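FrnE protein (Deinococcus radiodurans, PDB 5CO3) probably acts as a cytoplasmic thiol-disulfide oxidoreductase of the DsbA-like thioredoxin class, catalysing disulfide exchange in other proteins. Local coordinates at residues A[11-17]-A[44-50]; A[49-53]-A[176-182]; A[112-116]-A[128-132]; A[196-200]-A[215-221]. All blocks are in the same frame, centred on the assembly; numbering follows the deposited sequence.

Interaction 1: residues A[11-17]-A[44-50]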
# COMPACT_ATOMS: atom_id res chain seq x y z
N LYS A 11 -13.88 -14.85 -6.96
CA LYS A 11 -12.83 -13.85 -6.87
C LYS A 11 -12.11 -13.92 -5.53
O LYS A 11 -12.67 -14.36 -4.53
CB LYS A 11 -13.41 -12.45 -7.08
CG LYS A 11 -13.74 -12.14 -8.52
CD LYS A 11 -12.88 -11.01 -9.04
CE LYS A 11 -12.53 -11.19 -10.51
NZ LYS A 11 -11.83 -10.00 -11.06
N ILE A 12 -10.85 -13.51 -5.53
CA ILE A 12 -10.07 -13.38 -4.31
C ILE A 12 -9.80 -11.91 -4.04
O ILE A 12 -9.22 -11.23 -4.88
CB ILE A 12 -8.73 -14.13 -4.41
CG1 ILE A 12 -8.96 -15.63 -4.48
CG2 ILE A 12 -7.85 -13.79 -3.21
CD1 ILE A 12 -7.71 -16.38 -4.84
N ARG A 13 -10.23 -11.42 -2.89
CA ARG A 13 -9.98 -10.04 -2.53
C ARG A 13 -8.71 -9.93 -1.70
O ARG A 13 -8.52 -10.66 -0.73
CB ARG A 13 -11.16 -9.44 -1.76
CG ARG A 13 -10.86 -8.09 -1.14
CD ARG A 13 -12.13 -7.28 -0.98
NE ARG A 13 -12.24 -6.65 0.33
CZ ARG A 13 -12.62 -7.29 1.44
NH1 ARG A 13 -12.91 -8.59 1.39
NH2 ARG A 13 -12.69 -6.64 2.59
N VAL A 14 -7.84 -9.01 -2.09
CA VAL A 14 -6.66 -8.70 -1.30
C VAL A 14 -6.74 -7.25 -0.87
O VAL A 14 -6.72 -6.36 -1.71
CB VAL A 14 -5.36 -8.93 -2.07
CG1 VAL A 14 -4.16 -8.58 -1.21
CG2 VAL A 14 -5.28 -10.39 -2.54
N ASP A 15 -6.86 -7.04 0.44
CA ASP A 15 -6.84 -5.69 1.01
C ASP A 15 -5.46 -5.36 1.55
O ASP A 15 -4.91 -6.11 2.35
CB ASP A 15 -7.88 -5.58 2.12
CG ASP A 15 -9.27 -5.74 1.61
OD1 ASP A 15 -9.77 -4.76 1.02
OD2 ASP A 15 -9.85 -6.84 1.75
N ILE A 16 -4.90 -4.24 1.10
CA ILE A 16 -3.55 -3.89 1.53
C ILE A 16 -3.53 -2.51 2.17
O ILE A 16 -3.87 -1.51 1.54
CB ILE A 16 -2.55 -3.92 0.37
CG1 ILE A 16 -2.71 -5.20 -0.45
CG2 ILE A 16 -1.12 -3.80 0.90
CD1 ILE A 16 -1.81 -5.26 -1.66
N TRP A 17 -3.11 -2.48 3.43
CA TRP A 17 -2.89 -1.20 4.11
C TRP A 17 -1.44 -0.78 3.92
O TRP A 17 -0.52 -1.59 4.04
CB TRP A 17 -3.24 -1.30 5.59
CG TRP A 17 -4.70 -1.06 5.86
CD1 TRP A 17 -5.28 0.13 6.21
CD2 TRP A 17 -5.76 -2.01 5.79
NE1 TRP A 17 -6.64 -0.03 6.37
CE2 TRP A 17 -6.96 -1.34 6.12
CE3 TRP A 17 -5.82 -3.38 5.48
CZ2 TRP A 17 -8.20 -1.98 6.14
CZ3 TRP A 17 -7.05 -4.02 5.51
CH2 TRP A 17 -8.22 -3.32 5.84
N GLN A 44 -8.30 -13.57 -11.20
CA GLN A 44 -9.42 -13.58 -10.27
C GLN A 44 -9.15 -12.73 -9.03
O GLN A 44 -10.02 -12.58 -8.17
CB GLN A 44 -9.75 -15.01 -9.84
CG GLN A 44 -10.04 -15.94 -11.00
CD GLN A 44 -10.93 -15.31 -12.05
OE1 GLN A 44 -12.04 -14.88 -11.75
NE2 GLN A 44 -10.44 -15.25 -13.28
N VAL A 45 -7.96 -12.16 -8.93
CA VAL A 45 -7.58 -11.41 -7.73
C VAL A 45 -7.99 -9.95 -7.82
O VAL A 45 -7.71 -9.28 -8.82
CB VAL A 45 -6.08 -11.50 -7.47
CG1 VAL A 45 -5.72 -10.77 -6.18
CG2 VAL A 45 -5.67 -12.95 -7.37
N GLU A 46 -8.64 -9.46 -6.78
CA GLU A 46 -8.99 -8.04 -6.65
C GLU A 46 -8.17 -7.34 -5.58
O GLU A 46 -8.30 -7.64 -4.40
CB GLU A 46 -10.48 -7.89 -6.32
CG GLU A 46 -11.30 -7.27 -7.44
CD GLU A 46 -12.72 -7.80 -7.47
OE1 GLU A 46 -13.26 -8.12 -6.39
OE2 GLU A 46 -13.28 -7.89 -8.58
N VAL A 47 -7.33 -6.40 -5.99
CA VAL A 47 -6.48 -5.69 -5.04
C VAL A 47 -7.11 -4.35 -4.68
O VAL A 47 -7.45 -3.56 -5.56
CB VAL A 47 -5.05 -5.47 -5.60
CG1 VAL A 47 -4.17 -4.73 -4.59
CG2 VAL A 47 -4.42 -6.81 -5.98
N VAL A 48 -7.29 -4.12 -3.38
CA VAL A 48 -7.84 -2.87 -2.88
C VAL A 48 -6.84 -2.23 -1.92
O VAL A 48 -6.52 -2.82 -0.88
CB VAL A 48 -9.18 -3.08 -2.15
CG1 VAL A 48 -9.67 -1.77 -1.49
CG2 VAL A 48 -10.23 -3.62 -3.11
N TRP A 49 -6.32 -1.06 -2.26
CA TRP A 49 -5.41 -0.37 -1.36
C TRP A 49 -6.21 0.38 -0.31
O TRP A 49 -7.31 0.88 -0.57
CB TRP A 49 -4.47 0.58 -2.14
CG TRP A 49 -3.50 -0.17 -3.03
CD1 TRP A 49 -3.69 -0.52 -4.34
CD2 TRP A 49 -2.21 -0.70 -2.66
NE1 TRP A 49 -2.59 -1.22 -4.81
CE2 TRP A 49 -1.67 -1.34 -3.79
CE3 TRP A 49 -1.45 -0.68 -1.48
CZ2 TRP A 49 -0.42 -1.98 -3.78
CZ3 TRP A 49 -0.21 -1.30 -1.46
CH2 TRP A 49 0.29 -1.94 -2.61
N HIS A 50 -5.67 0.40 0.91
CA HIS A 50 -6.28 1.13 2.01
C HIS A 50 -5.26 2.07 2.61
O HIS A 50 -4.06 1.77 2.66
CB HIS A 50 -6.79 0.18 3.09
CG HIS A 50 -7.89 -0.72 2.62
ND1 HIS A 50 -9.22 -0.42 2.78
CD2 HIS A 50 -7.85 -1.92 1.99
CE1 HIS A 50 -9.96 -1.39 2.28
NE2 HIS A 50 -9.15 -2.31 1.79
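With CG anti to the carbonyl carbon in both W17 (chi1 -86°) and H50 (chi1 -64°), the indole of W17 folds over the imidazole of H50 on one side of two neighbouring parallel strands. These strands, 12-17 and 45-50, are the two ends of the first beta-alpha-beta unit of the thioredoxin fold, with helix 23-38 as the crossover. Their backbones run in register from I12 beside V45 to W17 beside H50. Six N-H...O=C bonds join them, from I12 N to Q44 O at one end to H50 N to I16 O at the other.

The W17-H50 pair is a face-to-face stack, the centroid of the W17 six-membered ring 4.2 Å from that of the H50 ring with the planes 17° apart. H50 CB sits over the five-membered ring of W17, a close CH-pi contact at 3.3 Å from its centroid. The indole N-H of W17 is taken by D179 O, outside the two strands, which further fixes the ring.

On the face of I12, V14 and I16, the packing is apolar. V14 CG2 meets V45 CG1 at 3.7 Å, and I16 lies alongside W49, pointing the same way, with CD1 over the six-membered ring and CG2 against CZ3. F32 of the crossover helix packs on V14 and V47. At the solvent-exposed start, K11 NZ and E46 OE2 form a long salt bridge of 3.6 Å, uncertain because K11 is poorly ordered.

The imidazole is also held at its edge: H50 NE2 donates to D15 OD1 at 2.6 Å, in the plane of its own ring, meeting the oxygen on its anti side but tilted out of the carboxylate plane.

Interaction 2: residues A[49-53]-A[176-182]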
# COMPACT_ATOMS: atom_id res chain seq x y z
N TRP A 49 -6.32 -1.06 -2.26
CA TRP A 49 -5.41 -0.37 -1.36
C TRP A 49 -6.21 0.38 -0.31
O TRP A 49 -7.31 0.88 -0.57
CB TRP A 49 -4.47 0.58 -2.14
CG TRP A 49 -3.50 -0.17 -3.03
CD1 TRP A 49 -3.69 -0.52 -4.34
CD2 TRP A 49 -2.21 -0.70 -2.66
NE1 TRP A 49 -2.59 -1.22 -4.81
CE2 TRP A 49 -1.67 -1.34 -3.79
CE3 TRP A 49 -1.45 -0.68 -1.48
CZ2 TRP A 49 -0.42 -1.98 -3.78
CZ3 TRP A 49 -0.21 -1.30 -1.46
CH2 TRP A 49 0.29 -1.94 -2.61
N HIS A 50 -5.67 0.40 0.91
CA HIS A 50 -6.28 1.13 2.01
C HIS A 50 -5.26 2.07 2.61
O HIS A 50 -4.06 1.77 2.66
CB HIS A 50 -6.79 0.18 3.09
CG HIS A 50 -7.89 -0.72 2.62
ND1 HIS A 50 -9.22 -0.42 2.78
CD2 HIS A 50 -7.85 -1.92 1.99
CE1 HIS A 50 -9.96 -1.39 2.28
NE2 HIS A 50 -9.15 -2.31 1.79
N SER A 51 -5.74 3.22 3.06
CA SER A 51 -4.89 4.27 3.61
C SER A 51 -4.38 3.92 4.99
O SER A 51 -5.12 3.42 5.84
CB SER A 51 -5.63 5.60 3.66
OG SER A 51 -6.22 5.90 2.41
N PHE A 52 -3.10 4.21 5.21
CA PHE A 52 -2.49 4.09 6.52
C PHE A 52 -1.48 5.21 6.63
O PHE A 52 -0.74 5.47 5.68
CB PHE A 52 -1.82 2.73 6.70
CG PHE A 52 -1.40 2.43 8.11
CD1 PHE A 52 -0.21 2.94 8.61
CD2 PHE A 52 -2.17 1.62 8.93
CE1 PHE A 52 0.19 2.66 9.90
CE2 PHE A 52 -1.77 1.33 10.22
CZ PHE A 52 -0.59 1.86 10.70
N GLU A 53 -1.48 5.90 7.77
CA GLU A 53 -0.50 6.95 8.03
C GLU A 53 0.36 6.56 9.21
O GLU A 53 -0.15 6.36 10.32
CB GLU A 53 -1.20 8.29 8.31
CG GLU A 53 -1.53 9.07 7.05
CD GLU A 53 -2.30 10.35 7.34
OE1 GLU A 53 -1.67 11.42 7.52
OE2 GLU A 53 -3.54 10.28 7.40
N VAL A 176 -10.34 8.38 3.89
CA VAL A 176 -8.99 8.04 4.34
C VAL A 176 -9.01 7.72 5.84
O VAL A 176 -8.41 6.74 6.29
CB VAL A 176 -7.98 9.18 4.03
CG1 VAL A 176 -6.66 8.97 4.77
CG2 VAL A 176 -7.74 9.27 2.52
N ARG A 177 -9.70 8.55 6.62
CA ARG A 177 -9.79 8.36 8.06
C ARG A 177 -10.50 7.04 8.40
O ARG A 177 -10.15 6.38 9.38
CB ARG A 177 -10.52 9.53 8.73
CG ARG A 177 -9.73 10.83 8.66
CD ARG A 177 -8.46 10.76 9.48
NE ARG A 177 -7.77 12.04 9.49
CZ ARG A 177 -6.47 12.20 9.25
NH1 ARG A 177 -5.69 11.16 8.99
NH2 ARG A 177 -5.95 13.42 9.27
N TYR A 178 -11.47 6.66 7.58
CA TYR A 178 -12.20 5.42 7.81
C TYR A 178 -11.28 4.22 7.57
O TYR A 178 -11.32 3.24 8.32
CB TYR A 178 -13.44 5.34 6.92
CG TYR A 178 -14.59 6.18 7.43
CD1 TYR A 178 -14.52 6.82 8.66
CD2 TYR A 178 -15.76 6.31 6.69
CE1 TYR A 178 -15.57 7.58 9.13
CE2 TYR A 178 -16.82 7.08 7.16
CZ TYR A 178 -16.72 7.71 8.38
OH TYR A 178 -17.76 8.47 8.85
N ASP A 179 -10.46 4.32 6.53
CA ASP A 179 -9.43 3.32 6.25
C ASP A 179 -8.50 3.10 7.43
O ASP A 179 -8.19 1.97 7.81
CB ASP A 179 -8.60 3.74 5.04
CG ASP A 179 -9.05 3.08 3.76
OD1 ASP A 179 -9.82 2.10 3.84
OD2 ASP A 179 -8.61 3.54 2.69
N GLU A 180 -8.05 4.20 8.01
CA GLU A 180 -7.11 4.14 9.12
C GLU A 180 -7.75 3.61 10.39
O GLU A 180 -7.13 2.86 11.15
CB GLU A 180 -6.52 5.54 9.35
CG GLU A 180 -5.74 6.02 8.14
CD GLU A 180 -5.38 7.50 8.18
OE1 GLU A 180 -5.97 8.26 8.97
OE2 GLU A 180 -4.51 7.89 7.40
N ALA A 181 -9.00 4.00 10.62
CA ALA A 181 -9.77 3.48 11.74
C ALA A 181 -9.93 1.96 11.60
O ALA A 181 -9.79 1.22 12.57
CB ALA A 181 -11.12 4.16 11.82
N GLN A 182 -10.20 1.51 10.38
CA GLN A 182 -10.39 0.09 10.15
C GLN A 182 -9.12 -0.69 10.47
O GLN A 182 -9.17 -1.77 11.08
CB GLN A 182 -10.84 -0.18 8.72
CG GLN A 182 -11.30 -1.61 8.50
CD GLN A 182 -11.82 -1.86 7.10
OE1 GLN A 182 -11.71 -1.01 6.22
NE2 GLN A 182 -12.40 -3.04 6.89
O HOH W 1 -9.49 2.27 0.31
O HOH W 2 -3.13 13.41 8.69
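Strand 49-51 passes helix 176-182 nearly at a right angle (94°), the short axes coming within 6.9 Å, and S51 and F52 run closest to the helix backbone at D179 and E180. D179 reaches the strand with both carboxylate oxygens. OD1 accepts from H50 ND1 at 2.8 Å, lying in the imidazole plane, while OD2 accepts the backbone N-H of S51 at 2.9 Å; both donors come from above the carboxylate plane. A water bridges the same OD2 to W49 O. As D15 holds the other ring nitrogen of H50, the imidazole is fixed between two aspartates, which would favour a positively charged ring.

S51 packs CB against V176 CG1 at 3.7 Å, and its OG is bonded to H117 of helix 110-121. The buried S51 O has no polar partner and lies against E180 CG.

Farther along, E53, R177 and E180 form a salt-bridge network. R177 NH1 donates to E180 OE1 on its syn lone pair at 2.9 Å, and more weakly to E53 OE2 at 2.8 Å. E53 OE2 and E180 OE2 are only 2.6 Å apart, so one acid probably carries a proton. A second water links E53 OE1 to R177 NH2.

The contact ties the end of an outer strand of the thioredoxin sheet to the helix that leads from the helical part of the chain back into the fold, as in DsbA-like proteins.

Interaction 3: residues A[112-116]-A[128-132]. With GOL (glycerol), chain B.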
# COMPACT_ATOMS: atom_id res chain seq x y z
N ALA A 112 -2.03 12.90 -0.10
CA ALA A 112 -1.61 11.87 -1.05
C ALA A 112 -2.55 10.67 -0.96
O ALA A 112 -2.95 10.13 -1.98
CB ALA A 112 -0.19 11.46 -0.76
N HIS A 113 -2.91 10.26 0.25
CA HIS A 113 -3.84 9.15 0.41
C HIS A 113 -5.20 9.50 -0.17
O HIS A 113 -5.88 8.65 -0.74
CB HIS A 113 -3.96 8.74 1.88
CG HIS A 113 -2.81 7.91 2.36
ND1 HIS A 113 -2.62 6.60 1.95
CD2 HIS A 113 -1.80 8.19 3.20
CE1 HIS A 113 -1.53 6.13 2.52
NE2 HIS A 113 -1.01 7.07 3.29
N GLN A 114 -5.60 10.77 -0.03
CA GLN A 114 -6.85 11.22 -0.63
C GLN A 114 -6.81 11.10 -2.16
O GLN A 114 -7.81 10.70 -2.78
CB GLN A 114 -7.14 12.68 -0.24
CG GLN A 114 -7.71 12.82 1.16
CD GLN A 114 -7.95 14.28 1.55
OE1 GLN A 114 -8.69 15.00 0.88
NE2 GLN A 114 -7.31 14.72 2.64
N LEU A 115 -5.67 11.44 -2.75
CA LEU A 115 -5.51 11.34 -4.20
C LEU A 115 -5.65 9.89 -4.67
O LEU A 115 -6.22 9.62 -5.72
CB LEU A 115 -4.15 11.90 -4.62
CG LEU A 115 -3.88 11.84 -6.13
CD1 LEU A 115 -5.01 12.48 -6.92
CD2 LEU A 115 -2.54 12.50 -6.46
N ILE A 116 -5.13 8.97 -3.87
CA ILE A 116 -5.26 7.57 -4.26
C ILE A 116 -6.74 7.16 -4.25
O ILE A 116 -7.21 6.47 -5.16
CB ILE A 116 -4.44 6.66 -3.35
CG1 ILE A 116 -2.96 6.94 -3.54
CG2 ILE A 116 -4.67 5.21 -3.76
CD1 ILE A 116 -2.05 6.37 -2.47
N MET A 128 -1.88 5.08 -9.22
CA MET A 128 -1.67 6.27 -8.39
C MET A 128 -0.77 5.94 -7.21
O MET A 128 0.15 6.71 -6.90
CB MET A 128 -2.99 6.84 -7.89
CG MET A 128 -2.89 8.28 -7.37
SD MET A 128 -2.47 9.48 -8.68
CE MET A 128 -0.75 9.80 -8.37
N LYS A 129 -1.03 4.81 -6.56
CA LYS A 129 -0.22 4.38 -5.42
C LYS A 129 1.23 4.22 -5.85
O LYS A 129 2.15 4.74 -5.22
CB LYS A 129 -0.75 3.07 -4.82
CG LYS A 129 0.16 2.47 -3.75
CD LYS A 129 0.07 3.23 -2.43
CE LYS A 129 0.93 2.57 -1.36
NZ LYS A 129 0.84 3.26 -0.04
N GLU A 130 1.43 3.51 -6.95
CA GLU A 130 2.75 3.30 -7.54
C GLU A 130 3.48 4.62 -7.81
O GLU A 130 4.64 4.79 -7.42
CB GLU A 130 2.60 2.49 -8.84
CG GLU A 130 3.87 2.36 -9.66
CD GLU A 130 4.82 1.32 -9.09
OE1 GLU A 130 4.37 0.44 -8.33
OE2 GLU A 130 6.02 1.39 -9.40
N ARG A 131 2.79 5.56 -8.47
CA ARG A 131 3.37 6.86 -8.81
C ARG A 131 3.80 7.62 -7.57
O ARG A 131 4.88 8.20 -7.55
CB ARG A 131 2.36 7.70 -9.59
CG ARG A 131 2.98 8.99 -10.15
CD ARG A 131 4.05 8.64 -11.18
NE ARG A 131 4.91 9.76 -11.57
CZ ARG A 131 6.01 10.13 -10.92
NH1 ARG A 131 6.38 9.51 -9.79
NH2 ARG A 131 6.74 11.14 -11.37
N LEU A 132 2.95 7.61 -6.54
CA LEU A 132 3.27 8.29 -5.29
C LEU A 132 4.46 7.65 -4.57
O LEU A 132 5.32 8.36 -4.06
CB LEU A 132 2.04 8.33 -4.37
CG LEU A 132 1.04 9.36 -4.88
CD1 LEU A 132 -0.34 9.06 -4.32
CD2 LEU A 132 1.50 10.79 -4.49
C1 GOL B . -2.99 3.73 -0.43
O1 GOL B . -2.10 3.51 0.64
C2 GOL B . -4.37 4.12 0.10
O2 GOL B . -4.49 5.48 0.49
C3 GOL B . -5.44 3.69 -0.90
O3 GOL B . -6.67 4.32 -0.63
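Apolar packing joins the two helices, 112-116 and 128-132, which run roughly antiparallel (151°) with axes 9.8 Å apart at closest approach. I116 lies at the middle: its CG1 touches L132 CD1 at 3.5 Å, tight for two carbons, and M128 CG at 4.1 Å, and its CD1 reaches the aliphatic chain of K129 at CD. L115 crosses M128 at about a right angle, its CG set against the sulfur SD at 3.7 Å; M128 gets there by bending at chi2 (66°) after leaving with CG anti to its backbone N. A112 CB meets L132 CD2 at 4.1 Å.

The polar contacts involve a glycerol, probably from the crystallisation liquor. H113 ND1 is hydrogen-bonded to glycerol O2 at 2.6 Å, and K129 NZ donates to O1 at 3.0 Å. S51 OG is bonded to the same glycerol, and I116 CG2 touches its C3. Beyond the ligand, H113 NE2 is bonded to D19 and K129 NZ to S18; the K129 side chain lies near, without touching, the CxxC cysteines.

This buried helix pair belongs to the helical insertion of the DsbA-like fold, and the glycerol may mark a binding pocket where the helices meet the thioredoxin sheet.

Interaction 4: residues A[196-200]-A[215-221]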
# COMPACT_ATOMS: atom_id res chain seq x y z
N LEU A 196 -6.11 -11.28 2.98
CA LEU A 196 -6.53 -12.08 1.84
C LEU A 196 -7.84 -12.81 2.13
O LEU A 196 -8.00 -13.47 3.17
CB LEU A 196 -5.42 -13.07 1.45
CG LEU A 196 -4.08 -12.52 0.96
CD1 LEU A 196 -3.09 -12.26 2.11
CD2 LEU A 196 -3.47 -13.47 -0.05
N GLY A 197 -8.80 -12.66 1.22
CA GLY A 197 -10.09 -13.31 1.36
C GLY A 197 -10.86 -12.91 2.61
O GLY A 197 -11.76 -13.62 3.06
N GLY A 198 -10.49 -11.76 3.17
CA GLY A 198 -11.16 -11.22 4.34
C GLY A 198 -10.90 -12.04 5.59
O GLY A 198 -11.49 -11.80 6.64
N LYS A 199 -9.99 -13.01 5.48
CA LYS A 199 -9.78 -13.98 6.54
C LYS A 199 -8.33 -14.04 7.00
O LYS A 199 -8.05 -14.12 8.19
CB LYS A 199 -10.22 -15.37 6.06
CG LYS A 199 -10.04 -16.47 7.09
CD LYS A 199 -10.12 -17.85 6.47
CE LYS A 199 -11.36 -18.03 5.61
NZ LYS A 199 -11.42 -19.41 5.03
N TYR A 200 -7.41 -13.99 6.04
CA TYR A 200 -6.00 -14.21 6.35
C TYR A 200 -5.20 -12.93 6.36
O TYR A 200 -5.39 -12.07 5.50
CB TYR A 200 -5.38 -15.20 5.34
CG TYR A 200 -5.97 -16.58 5.45
CD1 TYR A 200 -5.71 -17.38 6.55
CD2 TYR A 200 -6.80 -17.08 4.45
CE1 TYR A 200 -6.26 -18.65 6.66
CE2 TYR A 200 -7.36 -18.34 4.55
CZ TYR A 200 -7.08 -19.13 5.65
OH TYR A 200 -7.63 -20.39 5.75
N LEU A 215 -2.25 -16.75 -1.41
CA LEU A 215 -3.15 -16.73 -2.56
C LEU A 215 -3.62 -18.14 -2.90
O LEU A 215 -4.82 -18.38 -3.07
CB LEU A 215 -2.45 -16.10 -3.77
CG LEU A 215 -2.21 -14.59 -3.71
CD1 LEU A 215 -1.31 -14.17 -4.85
CD2 LEU A 215 -3.55 -13.85 -3.76
N SER A 216 -2.66 -19.06 -2.97
CA SER A 216 -2.92 -20.45 -3.33
C SER A 216 -3.79 -21.15 -2.29
O SER A 216 -4.65 -21.95 -2.65
CB SER A 216 -1.60 -21.22 -3.48
OG SER A 216 -0.73 -20.59 -4.40
N GLN A 217 -3.54 -20.87 -1.02
CA GLN A 217 -4.33 -21.48 0.04
C GLN A 217 -5.77 -20.99 -0.04
O GLN A 217 -6.71 -21.77 0.09
CB GLN A 217 -3.73 -21.18 1.42
CG GLN A 217 -4.60 -21.66 2.58
CD GLN A 217 -3.91 -21.55 3.92
OE1 GLN A 217 -2.68 -21.46 4.00
NE2 GLN A 217 -4.69 -21.57 4.99
N VAL A 218 -5.94 -19.69 -0.25
CA VAL A 218 -7.28 -19.12 -0.31
C VAL A 218 -8.05 -19.67 -1.50
O VAL A 218 -9.20 -20.07 -1.35
CB VAL A 218 -7.24 -17.59 -0.38
CG1 VAL A 218 -8.62 -17.04 -0.68
CG2 VAL A 218 -6.70 -17.03 0.92
N TRP A 219 -7.42 -19.73 -2.67
CA TRP A 219 -8.07 -20.30 -3.85
C TRP A 219 -8.50 -21.75 -3.60
O TRP A 219 -9.61 -22.16 -3.95
CB TRP A 219 -7.16 -20.25 -5.08
CG TRP A 219 -7.81 -20.79 -6.30
CD1 TRP A 219 -7.71 -22.07 -6.79
CD2 TRP A 219 -8.69 -20.10 -7.19
NE1 TRP A 219 -8.46 -22.20 -7.93
CE2 TRP A 219 -9.07 -21.01 -8.20
CE3 TRP A 219 -9.18 -18.79 -7.24
CZ2 TRP A 219 -9.93 -20.65 -9.24
CZ3 TRP A 219 -10.03 -18.44 -8.27
CH2 TRP A 219 -10.39 -19.37 -9.26
N ALA A 220 -7.61 -22.51 -2.98
CA ALA A 220 -7.87 -23.92 -2.68
C ALA A 220 -9.09 -24.06 -1.79
O ALA A 220 -9.93 -24.93 -2.01
CB ALA A 220 -6.66 -24.54 -2.03
N GLU A 221 -9.19 -23.20 -0.78
CA GLU A 221 -10.30 -23.27 0.15
C GLU A 221 -11.62 -22.88 -0.51
O GLU A 221 -12.68 -23.36 -0.12
CB GLU A 221 -10.04 -22.37 1.36
CG GLU A 221 -8.89 -22.86 2.22
CD GLU A 221 -8.71 -22.03 3.46
OE1 GLU A 221 -9.61 -21.24 3.79
OE2 GLU A 221 -7.66 -22.18 4.12
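The Y200 ring has K199 CD, from the preceding residue, over one face, 3.3 Å above the plane, and E221 OE1 in plane at its edge. The ring and the carboxylate of E221 are turned 71° apart, approaching from opposite directions. This is a beta hairpin of the thioredoxin fold meeting its last helix: strands 193-196 and 200-203 are joined through residues 197-199, with G197 and G198 both at positive phi. K199 and Y200 both face L196 across the hairpin in a classic beta bulge, and L196 O accepts from the backbone N of both.

The bulge sets the two side chains next to each other, and E221 faces both, one with each oxygen. K199 NZ forms a salt bridge with OE1 at 2.9 Å, nearly in line with the C-O bond; its chain, bent at chi3 (-51°), brings the amine round to it. Y200 OH is modelled as donating to E221 OE2 at 2.4 Å, so short that its exact length is doubtful. Q217, one turn earlier on the helix, gives its amide NE2 to the same OE2 at 3.2 Å.

Beneath this polar cluster the contact is apolar. V218, pointing at the hairpin, slides its CG2 past Y200 CD2 at 3.5 Å and approaches L196 CB; V218 also touches I12 of strand 12-18. Deeper in, L196 crosses L215 at about a right angle, CD2 against CD2 at 3.7 Å.

Overall arrangement
Interactions 1 and 2 share W49 and H50: the strand pair of interaction 1 continues into the helix contact of interaction 2, where W17 NE1 meets D179 O at 2.9 Å. Interaction 3 falls in the helical part of the chain between the two segments of interaction 2 and touches it, S51 CB lying 3.6 Å from H113 ND1. The side chains of W49 and K129, next to the glycerol, lie near the C22-C25 motif, the likely redox site, without touching it. At the other end of the sheet, interaction 4 joins interaction 1 through R13 O and G197 N, 2.8 Å apart. Its centre is about 27 Å from that of interaction 3, far from the glycerol.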